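Local coordinates for Two-component insecticidal protein 16 kDa unit (Alcaligenes faecalis, PDB 5V3S) that is the 16 kDa aegerolysin-family unit of a two-component insecticidal toxin that kills corn rootworm, at residues P46-K49 / D50-I53. Residues are numbered along the deposited sequence; the frame is centred on the assembly and turned at random.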
ATOM      1  N   PRO A  46       9.552   2.005   6.997  1.00 16.28           N
ATOM      2  CA  PRO A  46      10.165   2.102   5.708  1.00 18.09           C
ATOM      3  C   PRO A  46      11.664   2.455   5.811  1.00 19.07           C
ATOM      4  O   PRO A  46      12.090   3.318   6.595  1.00 15.44           O
ATOM      5  CB  PRO A  46       9.336   3.170   4.988  1.00 19.39           C
ATOM      6  CG  PRO A  46       8.068   3.214   5.768  1.00 19.36           C
ATOM      7  CD  PRO A  46       8.455   2.992   7.174  1.00 19.48           C
ATOM      8  N   GLY A  47      12.443   1.706   5.044  1.00 23.16           N
ATOM      9  CA  GLY A  47      13.896   1.794   5.090  1.00 26.38           C
ATOM     10  C   GLY A  47      14.611   0.957   6.136  1.00 26.27           C
ATOM     11  O   GLY A  47      15.846   0.989   6.206  1.00 28.00           O
ATOM     12  N   ASP A  48      13.896   0.234   6.981  1.00 22.49           N
ATOM     13  CA  ASP A  48      14.544  -0.541   8.022  1.00 24.67           C
ATOM     14  C   ASP A  48      13.756  -1.778   8.286  1.00 20.70           C
ATOM     15  O   ASP A  48      12.923  -1.806   9.128  1.00 19.30           O
ATOM     16  CB  ASP A  48      14.715   0.240   9.313  1.00 27.69           C
ATOM     17  CG  ASP A  48      15.512  -0.479  10.323  1.00 26.02           C
ATOM     18  OD1 ASP A  48      15.869  -1.676  10.174  1.00 31.06           O
ATOM     19  OD2 ASP A  48      15.839   0.177  11.314  1.00 34.40           O
ATOM     20  N   LYS A  49      14.045  -2.769   7.475  1.00 21.78           N
ATOM     21  CA  LYS A  49      13.413  -4.078   7.555  1.00 24.22           C
ATOM     22  C   LYS A  49      13.558  -4.775   8.905  1.00 25.08           C
ATOM     23  O   LYS A  49      12.783  -5.688   9.188  1.00 25.37           O
ATOM     24  CB  LYS A  49      13.894  -4.962   6.412  1.00 25.87           C
ATOM     25  CG  LYS A  49      13.553  -4.456   5.001  1.00 25.31           C
ATOM     26  CD  LYS A  49      14.047  -5.453   3.956  1.00 26.00           C
ATOM     27  CE  LYS A  49      14.086  -4.872   2.543  1.00 23.79           C
ATOM     28  NZ  LYS A  49      14.694  -5.769   1.509  1.00 24.85           N
ATOM     29  N   ASP A  50      14.476  -4.329   9.763  1.00 29.27           N
ATOM     30  CA  ASP A  50      14.580  -4.928  11.123  1.00 28.82           C
ATOM     31  C   ASP A  50      13.629  -4.291  12.118  1.00 24.83           C
ATOM     32  O   ASP A  50      13.507  -4.803  13.200  1.00 27.37           O
ATOM     33  CB  ASP A  50      16.022  -4.879  11.681  1.00 31.51           C
ATOM     34  CG  ASP A  50      17.062  -5.701  10.822  1.00 34.94           C
ATOM     35  OD1 ASP A  50      16.784  -6.783  10.337  1.00 31.96           O
ATOM     36  OD2 ASP A  50      18.193  -5.238  10.625  1.00 43.47           O
ATOM     37  N   LYS A  51      12.891  -3.215  11.764  1.00 20.95           N
ATOM     38  CA  LYS A  51      12.040  -2.543  12.712  1.00 20.00           C
ATOM     39  C   LYS A  51      10.527  -2.816  12.383  1.00 18.20           C
ATOM     40  O   LYS A  51       9.906  -2.042  11.665  1.00 17.40           O
ATOM     41  CB  LYS A  51      12.313  -1.015  12.741  1.00 22.57           C
ATOM     42  CG  LYS A  51      13.553  -0.528  13.562  1.00 25.64           C
ATOM     43  CD  LYS A  51      13.806   0.970  13.336  1.00 29.98           C
ATOM     44  CE  LYS A  51      14.336   1.683  14.588  1.00 35.58           C
ATOM     45  NZ  LYS A  51      15.651   1.223  15.154  1.00 38.06           N
ATOM     46  N   GLU A  52      10.002  -3.903  12.919  1.00 17.12           N
ATOM     47  CA  GLU A  52       8.618  -4.384  12.612  1.00 16.95           C
ATOM     48  C   GLU A  52       7.606  -3.488  13.282  1.00 15.47           C
ATOM     49  O   GLU A  52       7.863  -2.974  14.396  1.00 14.77           O
ATOM     50  CB  GLU A  52       8.387  -5.846  13.066  1.00 17.32           C
ATOM     51  CG  GLU A  52       6.926  -6.336  13.039  1.00 16.37           C
ATOM     52  CD  GLU A  52       6.709  -7.859  13.201  1.00 17.19           C
ATOM     53  OE1 GLU A  52       7.649  -8.530  13.677  1.00 17.94           O
ATOM     54  OE2 GLU A  52       5.599  -8.374  12.859  1.00 18.89           O
ATOM     55  N   ILE A  53       6.503  -3.236  12.595  1.00 13.95           N
ATOM     56  CA  ILE A  53       5.354  -2.551  13.151  1.00 13.55           C
ATOM     57  C   ILE A  53       4.125  -3.475  12.849  1.00 12.93           C
ATOM     58  O   ILE A  53       4.109  -4.277  11.874  1.00 13.43           O
ATOM     59  CB  ILE A  53       5.147  -1.106  12.581  1.00 13.08           C
ATOM     60  CG1 ILE A  53       4.767  -1.151  11.092  1.00 12.60           C
ATOM     61  CG2 ILE A  53       6.370  -0.244  12.858  1.00 15.27           C
ATOM     62  CD1 ILE A  53       4.578   0.219  10.396  1.00 12.97           C
TER
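Asp48 grips Asp50 and Lys51 in a type I beta turn with an Asx turn over its first three residues. The turn lies in the surface loop that leads from strand 40-44 into the short, weakly bonded strand 52-53 at the edge of the sheet. The tight part is formed by the Asp48 carbonyl and carboxylate. Lys51 N donates to Asp48 O at 3.0 Å, nearly straight at 167°, and closes the beta turn. Asp50 N donates to Asp48 OD1, also at 3.0 Å. This second bond is more bent, at 142°, and the donor sits above the carboxylate plane. The Asp48 carboxylate reaches it because CG lies anti to the backbone N (chi1 -173°). Asp48 thus holds the second corner through OD1 and the last residue through O. Lys51 passes CG and CD at a slant to Asp48, with CD 3.0 Å from OD2.

The exposed side, with Asp50 and the end of Lys51, is looser. The two aspartate side chains cross at about a right angle, and Asp48 OD1 and Asp50 OD2 stay 4.3 Å apart. Other ties lead into the fold: Asp50 OD1 meets Tyr16 OH and Lys12 NZ, and the extended Lys49 gives NZ to Tyr16 O and a cation-pi contact to Trp19. The Lys51 chain bends at chi3 and chi4, leaving NZ in a long salt bridge, 4.0 Å from Asp48 OD2.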